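Local coordinates for protein fructose-bisphosphate aldolase (Plasmodium falciparum, PDB 4TR9) that belongs to the class I aldolase family of TIM-barrel enzymes and binds the ligand 38D in a pocket of the barrel, at residues 37-42 with 67-72; 80-85 with 106-111; 207-212 with 237-242. One frame throughout, in Å; residues are numbered along the deposited sequence.

Interaction 1: 37-42 with 67-72; sequences LAADES and DLLFGT. With 38D (N'-[(E)-(2,4-dichlorophenyl)methylidene]-3,4-dihydroxybenzohydrazide), chain K.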
loop_
_atom_site.group_PDB
_atom_site.type_symbol
_atom_site.label_atom_id
_atom_site.label_comp_id
_atom_site.label_asym_id
_atom_site.label_seq_id
_atom_site.Cartn_x
_atom_site.Cartn_y
_atom_site.Cartn_z
ATOM N N LEU A 37 -17.705 -23.357 20.175
ATOM C CA LEU A 37 -18.692 -22.704 21.028
ATOM C C LEU A 37 -18.166 -21.369 21.547
ATOM O O LEU A 37 -17.170 -21.323 22.268
ATOM C CB LEU A 37 -19.073 -23.608 22.202
ATOM C CG LEU A 37 -19.910 -22.965 23.313
ATOM C CD1 LEU A 37 -21.270 -22.518 22.791
ATOM C CD2 LEU A 37 -20.067 -23.915 24.491
ATOM N N ALA A 38 -18.841 -20.286 21.177
ATOM C CA ALA A 38 -18.434 -18.952 21.603
ATOM C C ALA A 38 -19.099 -18.565 22.920
ATOM O O ALA A 38 -20.196 -18.008 22.931
ATOM C CB ALA A 38 -18.760 -17.930 20.524
ATOM N N ALA A 39 -18.427 -18.863 24.026
ATOM C CA ALA A 39 -18.946 -18.532 25.348
ATOM C C ALA A 39 -18.025 -17.553 26.067
ATOM O O ALA A 39 -17.769 -17.691 27.263
ATOM C CB ALA A 39 -19.131 -19.794 26.176
ATOM N N ASP A 40 -17.531 -16.564 25.330
ATOM C CA ASP A 40 -16.604 -15.584 25.884
ATOM C C ASP A 40 -17.245 -14.208 26.030
ATOM O O ASP A 40 -16.635 -13.192 25.699
ATOM C CB ASP A 40 -15.352 -15.486 25.011
ATOM C CG ASP A 40 -15.679 -15.297 23.544
ATOM O OD1 ASP A 40 -16.723 -15.812 23.095
ATOM O OD2 ASP A 40 -14.889 -14.635 22.838
ATOM N N GLU A 41 -18.476 -14.182 26.529
ATOM C CA GLU A 41 -19.180 -12.926 26.757
ATOM C C GLU A 41 -18.580 -12.179 27.942
ATOM O O GLU A 41 -18.269 -12.780 28.970
ATOM C CB GLU A 41 -20.673 -13.172 26.998
ATOM C CG GLU A 41 -21.407 -13.827 25.837
ATOM C CD GLU A 41 -21.233 -15.334 25.804
ATOM O OE1 GLU A 41 -20.722 -15.899 26.794
ATOM O OE2 GLU A 41 -21.610 -15.953 24.787
ATOM N N SER A 42 -18.419 -10.867 27.795
ATOM C CA SER A 42 -17.900 -10.041 28.878
ATOM C C SER A 42 -18.947 -9.882 29.976
ATOM O O SER A 42 -20.065 -10.382 29.855
ATOM C CB SER A 42 -17.466 -8.670 28.355
ATOM O OG SER A 42 -18.562 -7.955 27.815
ATOM N N ASP A 67 -20.758 -23.553 33.663
ATOM C CA ASP A 67 -20.612 -24.924 34.138
ATOM C C ASP A 67 -21.641 -25.814 33.454
ATOM O O ASP A 67 -21.373 -26.977 33.151
ATOM C CB ASP A 67 -20.773 -24.997 35.658
ATOM C CG ASP A 67 -20.923 -26.420 36.161
ATOM O OD1 ASP A 67 -19.891 -27.095 36.352
ATOM O OD2 ASP A 67 -22.073 -26.861 36.369
ATOM N N LEU A 68 -22.822 -25.253 33.215
ATOM C CA LEU A 68 -23.896 -25.964 32.536
ATOM C C LEU A 68 -23.502 -26.285 31.101
ATOM O O LEU A 68 -23.803 -27.363 30.588
ATOM C CB LEU A 68 -25.184 -25.133 32.567
ATOM C CG LEU A 68 -26.456 -25.692 31.923
ATOM C CD1 LEU A 68 -27.667 -25.225 32.703
ATOM C CD2 LEU A 68 -26.581 -25.265 30.467
ATOM N N LEU A 69 -22.825 -25.339 30.459
ATOM C CA LEU A 69 -22.403 -25.503 29.075
ATOM C C LEU A 69 -21.270 -26.514 28.949
ATOM O O LEU A 69 -21.363 -27.473 28.185
ATOM C CB LEU A 69 -21.966 -24.159 28.486
ATOM C CG LEU A 69 -23.014 -23.046 28.420
ATOM C CD1 LEU A 69 -22.393 -21.761 27.894
ATOM C CD2 LEU A 69 -24.192 -23.465 27.555
ATOM N N PHE A 70 -20.203 -26.297 29.712
ATOM C CA PHE A 70 -18.988 -27.091 29.566
ATOM C C PHE A 70 -19.108 -28.445 30.256
ATOM O O PHE A 70 -18.358 -29.373 29.954
ATOM C CB PHE A 70 -17.784 -26.323 30.119
ATOM C CG PHE A 70 -17.653 -24.925 29.577
ATOM C CD1 PHE A 70 -18.098 -24.614 28.302
ATOM C CD2 PHE A 70 -17.089 -23.921 30.346
ATOM C CE1 PHE A 70 -17.986 -23.331 27.806
ATOM C CE2 PHE A 70 -16.973 -22.635 29.854
ATOM C CZ PHE A 70 -17.424 -22.341 28.583
ATOM N N GLY A 71 -20.057 -28.554 31.180
ATOM C CA GLY A 71 -20.269 -29.792 31.907
ATOM C C GLY A 71 -21.242 -30.718 31.204
ATOM O O GLY A 71 -21.637 -31.747 31.751
ATOM N N THR A 72 -21.626 -30.350 29.986
ATOM C CA THR A 72 -22.566 -31.145 29.206
ATOM C C THR A 72 -21.918 -32.426 28.689
ATOM O O THR A 72 -21.024 -32.384 27.844
ATOM C CB THR A 72 -23.122 -30.349 28.013
ATOM O OG1 THR A 72 -23.790 -29.174 28.491
ATOM C CG2 THR A 72 -24.103 -31.195 27.219
HETATM N N12 38D K . -20.141 -7.199 22.614
HETATM C C13 38D K . -21.391 -6.978 21.942
HETATM C C15 38D K . -21.642 -4.938 23.356
HETATM C C17 38D K . -22.863 -3.011 22.627
HETATM C C20 38D K . -22.689 -4.915 21.182
HETATM C C01 38D K . -18.720 -10.818 20.738
HETATM C C02 38D K . -18.331 -11.999 20.105
HETATM O O03 38D K . -18.540 -12.192 18.722
HETATM C C04 38D K . -17.729 -13.005 20.847
HETATM C C05 38D K . -17.515 -12.836 22.203
HETATM C C06 38D K . -17.899 -11.665 22.833
HETATM O O07 38D K . -17.327 -14.212 20.231
HETATM C C08 38D K . -18.492 -10.660 22.099
HETATM C C09 38D K . -18.914 -9.384 22.834
HETATM O O10 38D K . -18.626 -9.235 24.016
HETATM N N11 38D K . -19.657 -8.401 22.095
HETATM C C14 38D K . -21.923 -5.565 22.158
HETATM C C16 38D K . -22.110 -3.655 23.595
HETATM CL CL1 38D K . -23.438 -1.401 22.953
HETATM C C19 38D K . -23.156 -3.629 21.423
HETATM CL CL2 38D K . -23.069 -5.675 19.660
#

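Interaction 2: 80-85 with 106-111; sequences SGAILF and ENIIPG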
loop_
_atom_site.group_PDB
_atom_site.type_symbol
_atom_site.label_atom_id
_atom_site.label_comp_id
_atom_site.label_asym_id
_atom_site.label_seq_id
_atom_site.Cartn_x
_atom_site.Cartn_y
_atom_site.Cartn_z
ATOM N N SER A 80 -15.541 -28.792 19.038
ATOM C CA SER A 80 -14.105 -29.044 19.048
ATOM C C SER A 80 -13.394 -28.120 20.026
ATOM O O SER A 80 -12.400 -28.498 20.646
ATOM C CB SER A 80 -13.520 -28.869 17.646
ATOM O OG SER A 80 -13.665 -27.531 17.200
ATOM N N GLY A 81 -13.908 -26.903 20.157
ATOM C CA GLY A 81 -13.307 -25.917 21.033
ATOM C C GLY A 81 -14.313 -24.930 21.588
ATOM O O GLY A 81 -15.361 -24.691 20.989
ATOM N N ALA A 82 -13.991 -24.356 22.742
ATOM C CA ALA A 82 -14.854 -23.367 23.374
ATOM C C ALA A 82 -14.054 -22.136 23.780
ATOM O O ALA A 82 -13.056 -22.238 24.493
ATOM C CB ALA A 82 -15.556 -23.969 24.581
ATOM N N ILE A 83 -14.496 -20.971 23.317
ATOM C CA ILE A 83 -13.817 -19.718 23.622
ATOM C C ILE A 83 -14.287 -19.171 24.963
ATOM O O ILE A 83 -15.486 -19.023 25.192
ATOM C CB ILE A 83 -14.057 -18.665 22.528
ATOM C CG1 ILE A 83 -13.909 -19.292 21.140
ATOM C CG2 ILE A 83 -13.103 -17.492 22.701
ATOM C CD1 ILE A 83 -14.206 -18.340 20.004
ATOM N N LEU A 84 -13.340 -18.873 25.847
ATOM C CA LEU A 84 -13.674 -18.406 27.187
ATOM C C LEU A 84 -13.326 -16.937 27.385
ATOM O O LEU A 84 -12.492 -16.381 26.671
ATOM C CB LEU A 84 -12.947 -19.239 28.246
ATOM C CG LEU A 84 -12.877 -20.757 28.068
ATOM C CD1 LEU A 84 -12.200 -21.401 29.270
ATOM C CD2 LEU A 84 -14.256 -21.341 27.852
ATOM N N PHE A 85 -13.978 -16.314 28.360
ATOM C CA PHE A 85 -13.584 -14.992 28.824
ATOM C C PHE A 85 -12.471 -15.178 29.849
ATOM O O PHE A 85 -12.290 -16.280 30.370
ATOM C CB PHE A 85 -14.776 -14.241 29.425
ATOM C CG PHE A 85 -14.509 -12.786 29.694
ATOM C CD1 PHE A 85 -14.484 -11.869 28.656
ATOM C CD2 PHE A 85 -14.293 -12.334 30.986
ATOM C CE1 PHE A 85 -14.241 -10.529 28.899
ATOM C CE2 PHE A 85 -14.051 -10.995 31.237
ATOM C CZ PHE A 85 -14.025 -10.093 30.192
ATOM N N GLU A 106 -14.021 -33.564 27.986
ATOM C CA GLU A 106 -14.926 -33.698 26.852
ATOM C C GLU A 106 -14.234 -33.450 25.516
ATOM O O GLU A 106 -14.895 -33.147 24.522
ATOM C CB GLU A 106 -16.111 -32.743 27.005
ATOM C CG GLU A 106 -17.284 -33.327 27.774
ATOM C CD GLU A 106 -18.036 -34.376 26.975
ATOM O OE1 GLU A 106 -17.896 -34.394 25.733
ATOM O OE2 GLU A 106 -18.766 -35.180 27.589
ATOM N N ASN A 107 -12.908 -33.577 25.503
ATOM C CA ASN A 107 -12.113 -33.417 24.285
ATOM C C ASN A 107 -12.297 -32.034 23.656
ATOM O O ASN A 107 -12.173 -31.866 22.443
ATOM C CB ASN A 107 -12.465 -34.519 23.275
ATOM C CG ASN A 107 -11.448 -34.641 22.153
ATOM O OD1 ASN A 107 -10.284 -34.272 22.308
ATOM N ND2 ASN A 107 -11.888 -35.158 21.010
ATOM N N ILE A 108 -12.594 -31.044 24.490
ATOM C CA ILE A 108 -12.826 -29.687 24.008
ATOM C C ILE A 108 -11.626 -28.787 24.288
ATOM O O ILE A 108 -11.165 -28.683 25.426
ATOM C CB ILE A 108 -14.087 -29.071 24.642
ATOM C CG1 ILE A 108 -15.313 -29.933 24.333
ATOM C CG2 ILE A 108 -14.299 -27.651 24.139
ATOM C CD1 ILE A 108 -16.604 -29.390 24.906
ATOM N N ILE A 109 -11.126 -28.139 23.241
ATOM C CA ILE A 109 -9.968 -27.262 23.353
ATOM C C ILE A 109 -10.352 -25.890 23.902
ATOM O O ILE A 109 -11.198 -25.204 23.330
ATOM C CB ILE A 109 -9.275 -27.076 21.992
ATOM C CG1 ILE A 109 -8.889 -28.431 21.398
ATOM C CG2 ILE A 109 -8.053 -26.187 22.132
ATOM C CD1 ILE A 109 -8.261 -28.333 20.026
ATOM N N PRO A 110 -9.727 -25.487 25.018
ATOM C CA PRO A 110 -9.975 -24.180 25.637
ATOM C C PRO A 110 -9.503 -23.017 24.767
ATOM O O PRO A 110 -8.391 -23.048 24.238
ATOM C CB PRO A 110 -9.165 -24.247 26.938
ATOM C CG PRO A 110 -8.944 -25.705 27.185
ATOM C CD PRO A 110 -8.817 -26.314 25.828
ATOM N N GLY A 111 -10.350 -22.002 24.627
ATOM C CA GLY A 111 -10.002 -20.805 23.882
ATOM C C GLY A 111 -10.180 -19.571 24.739
ATOM O O GLY A 111 -10.881 -19.612 25.749
HETATM O O HOH W 1 -11.456 -30.888 20.080
#

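Interaction 3: 207-212 with 237-242; sequences EVCAVV and KPNMVT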
loop_
_atom_site.group_PDB
_atom_site.type_symbol
_atom_site.label_atom_id
_atom_site.label_comp_id
_atom_site.label_asym_id
_atom_site.label_seq_id
_atom_site.Cartn_x
_atom_site.Cartn_y
_atom_site.Cartn_z
ATOM N N GLU A 207 -25.690 -8.245 -2.640
ATOM C CA GLU A 207 -24.624 -8.044 -3.614
ATOM C C GLU A 207 -23.600 -7.044 -3.089
ATOM O O GLU A 207 -22.399 -7.195 -3.314
ATOM C CB GLU A 207 -25.191 -7.563 -4.952
ATOM C CG GLU A 207 -26.018 -8.601 -5.703
ATOM C CD GLU A 207 -27.425 -8.757 -5.153
ATOM O OE1 GLU A 207 -27.780 -8.041 -4.191
ATOM O OE2 GLU A 207 -28.182 -9.595 -5.688
ATOM N N VAL A 208 -24.085 -6.024 -2.388
ATOM C CA VAL A 208 -23.218 -5.018 -1.790
ATOM C C VAL A 208 -22.349 -5.640 -0.702
ATOM O O VAL A 208 -21.150 -5.371 -0.620
ATOM C CB VAL A 208 -24.032 -3.852 -1.194
ATOM C CG1 VAL A 208 -23.118 -2.866 -0.481
ATOM C CG2 VAL A 208 -24.831 -3.155 -2.283
ATOM N N CYS A 209 -22.963 -6.483 0.123
ATOM C CA CYS A 209 -22.252 -7.157 1.203
ATOM C C CYS A 209 -21.131 -8.044 0.670
ATOM O O CYS A 209 -20.071 -8.150 1.284
ATOM C CB CYS A 209 -23.220 -7.990 2.044
ATOM S SG CYS A 209 -22.439 -8.875 3.414
ATOM N N ALA A 210 -21.370 -8.676 -0.474
ATOM C CA ALA A 210 -20.368 -9.534 -1.097
ATOM C C ALA A 210 -19.156 -8.725 -1.545
ATOM O O ALA A 210 -18.014 -9.118 -1.307
ATOM C CB ALA A 210 -20.967 -10.284 -2.275
ATOM N N VAL A 211 -19.414 -7.593 -2.192
ATOM C CA VAL A 211 -18.350 -6.726 -2.684
ATOM C C VAL A 211 -17.517 -6.168 -1.532
ATOM O O VAL A 211 -16.288 -6.127 -1.602
ATOM C CB VAL A 211 -18.917 -5.557 -3.514
ATOM C CG1 VAL A 211 -17.803 -4.619 -3.946
ATOM C CG2 VAL A 211 -19.670 -6.084 -4.725
ATOM N N VAL A 212 -18.196 -5.748 -0.470
ATOM C CA VAL A 212 -17.525 -5.203 0.705
ATOM C C VAL A 212 -16.706 -6.274 1.423
ATOM O O VAL A 212 -15.546 -6.049 1.767
ATOM C CB VAL A 212 -18.532 -4.585 1.695
ATOM C CG1 VAL A 212 -17.844 -4.212 2.999
ATOM C CG2 VAL A 212 -19.207 -3.372 1.075
ATOM N N LYS A 237 -12.847 -15.908 11.177
ATOM C CA LYS A 237 -14.207 -15.800 11.690
ATOM C C LYS A 237 -14.927 -14.608 11.069
ATOM O O LYS A 237 -15.035 -13.549 11.686
ATOM C CB LYS A 237 -14.203 -15.683 13.217
ATOM C CG LYS A 237 -15.586 -15.735 13.853
ATOM C CD LYS A 237 -15.503 -15.732 15.370
ATOM C CE LYS A 237 -16.886 -15.787 15.999
ATOM N NZ LYS A 237 -16.818 -15.855 17.485
ATOM N N PRO A 238 -15.415 -14.774 9.832
ATOM C CA PRO A 238 -16.125 -13.704 9.135
ATOM C C PRO A 238 -17.633 -13.837 9.278
ATOM O O PRO A 238 -18.118 -14.811 9.855
ATOM C CB PRO A 238 -15.700 -13.916 7.687
ATOM C CG PRO A 238 -15.622 -15.415 7.579
ATOM C CD PRO A 238 -15.210 -15.935 8.950
ATOM N N ASN A 239 -18.364 -12.862 8.754
ATOM C CA ASN A 239 -19.814 -12.944 8.704
ATOM C C ASN A 239 -20.259 -13.598 7.405
ATOM O O ASN A 239 -19.565 -13.512 6.393
ATOM C CB ASN A 239 -20.437 -11.556 8.831
ATOM C CG ASN A 239 -20.014 -10.625 7.712
ATOM O OD1 ASN A 239 -18.842 -10.582 7.335
ATOM N ND2 ASN A 239 -20.969 -9.882 7.166
ATOM N N MET A 240 -21.411 -14.257 7.435
ATOM C CA MET A 240 -21.986 -14.813 6.219
ATOM C C MET A 240 -22.406 -13.682 5.289
ATOM O O MET A 240 -22.930 -12.663 5.739
ATOM C CB MET A 240 -23.182 -15.711 6.538
ATOM C CG MET A 240 -22.833 -16.958 7.332
ATOM S SD MET A 240 -24.285 -17.971 7.669
ATOM C CE MET A 240 -23.546 -19.343 8.550
ATOM N N VAL A 241 -22.166 -13.856 3.994
ATOM C CA VAL A 241 -22.560 -12.849 3.019
ATOM C C VAL A 241 -24.077 -12.838 2.876
ATOM O O VAL A 241 -24.653 -13.654 2.154
ATOM C CB VAL A 241 -21.909 -13.093 1.648
ATOM C CG1 VAL A 241 -22.374 -12.045 0.652
ATOM C CG2 VAL A 241 -20.393 -13.070 1.776
ATOM N N THR A 242 -24.719 -11.918 3.586
ATOM C CA THR A 242 -26.171 -11.809 3.573
ATOM C C THR A 242 -26.610 -10.387 3.255
ATOM O O THR A 242 -25.809 -9.454 3.304
ATOM C CB THR A 242 -26.786 -12.225 4.923
ATOM O OG1 THR A 242 -26.369 -11.308 5.942
ATOM C CG2 THR A 242 -26.350 -13.631 5.305
#

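Interaction 1: 37-42 with 67-72
The first strand of the barrel wall packs here against the last turn of the helix outside it, while the opposite side of the same strand helps line the 38D pocket. The contact between strand and helix is wholly apolar, with no hydrogen bond crossing it, and buries 149 Å² in all. L37 carries its CG anti to the backbone N (chi1 170°), which sends CD2 to the ring edge of F70, where it lies in the ring plane 4.0 Å from CE1. A39 CB meets the same edge 3.9 Å from F70 CZ, so both strand residues touch the rim of the ring. F70 reaches them with its CG beside the backbone N, anti to the carbonyl carbon (chi1 -51°). L69 flanks it and adds a methyl, CD1, 4.2 Å from A39 CB. In a TIM barrel such a strand alternates its residues between the helical layer and the interior: L37 and A39 point to helix 59-70, while A38 between them, its CB 4.0 Å from 38D O07, and D40 in the loop that follows meet 38D instead. The D40 chi1 of 50° puts CG in the crowded position between backbone N and carbonyl carbon, and the carboxylate sits beside the catechol ring of 38D. D40 OD1 accepts a weak hydrogen bond of 3.3 Å from 38D O07, and OD2 forms a salt bridge with K152, an arrangement that would favour the ionised acid.

Interaction 2: 80-85 with 106-111
I83 and L84, consecutive on the second barrel strand, share one kind of first torsion but serve opposite sides of the wall. In I83, CG1 is anti to the carbonyl carbon (chi1 -44°) and CG2 anti to the backbone N; its side chain packs on D40, F150 and K152, about 5 Å from 38D. L84, also with CG anti to the carbonyl carbon, bends its CB and CG over the carbonyl of G111, each 3.3 Å from G111 O. I108 adopts the same first torsion, CG2 anti to its own N, and this methyl lies 3.6 Å from A82 N and 3.9 Å from A82 CB. Strands 81-84 and 109-111 run parallel, 25° apart, as neighbouring staves of the TIM barrel, with the side chains of I83 and I109 on one face, where G81 and G111 add none, and those of A82 and P110 on the other, covered by helices 59-70 and 99-105. Four backbone bonds fix the register. I109 N to S80 O (2.9 Å) is nearly straight at 179° and meets a lone pair in the carbonyl plane; A82 N to I109 O is 3.0 Å, with the donor above the I109 carbonyl plane. G111 N to A82 O (2.7 Å) and L84 N to G111 O (2.6 Å) are shorter but likewise approach from above the carbonyl planes. I109 CB and CG1 rest against S80 O.

Interaction 3: 207-212 with 237-242
Helix 206-226 offers only a narrow strip of its surface to segment 237-242, and the strip is carried by C209 and A210. C209 does most of the work. It points toward the loop, SG anti to its backbone N (chi1 180°), so that CB comes 3.2 Å from T242 O and SG 3.4 Å from the same oxygen. The sulphur further approaches V241 CA at 4.0 Å and N239 ND2 at 4.2 Å. No hydrogen bond crosses the contact, so close van der Waals packing joins the two parts. These are neighbours in a TIM barrel: the helix belongs to the outer layer, and the loop follows barrel strand 235-236 and leads toward helix 253-267. Next in sequence, A210 presents CB to V241 CG1 at 3.7 Å, and that methyl, anti to the V241 backbone N (chi1 179°), also sits over A210 CA. T263 and L259 of helix 253-267 border the valine, and V241 N is hydrogen-bonded to T260 OG1. Away from the loop, V208, V211 and V212 make no contact with segment 237-242 and pack instead on E6, A10 and Y7, all three of the second subunit. At the loop's start, K237 extends its chain fully anti, which takes NZ to a weak hydrogen bond with 38D O07.

How the interactions relate
Interactions 1 and 2 lie in adjoining parts of one sheet, their centres 9 Å apart. Strands 35-39 and 79-84 are joined by probable hydrogen bonds from L37 N to G81 O (2.8 Å) and from I83 N to L37 O (2.9 Å). On the helix side, F70 CZ meets L84 CD2 at 3.4 Å; on the pocket side, D40 OD2 lies 3.4 Å from I83 CG2. Interaction 3 is centred about 28 Å from interaction 1 and 27 Å from interaction 2, on the opposite side of the chain's centre. Its K237 NZ comes 4.2 Å from A38 CB, so interactions 1 and 3 meet at the 38D pocket, which I83 of interaction 2 also approaches to about 5 Å.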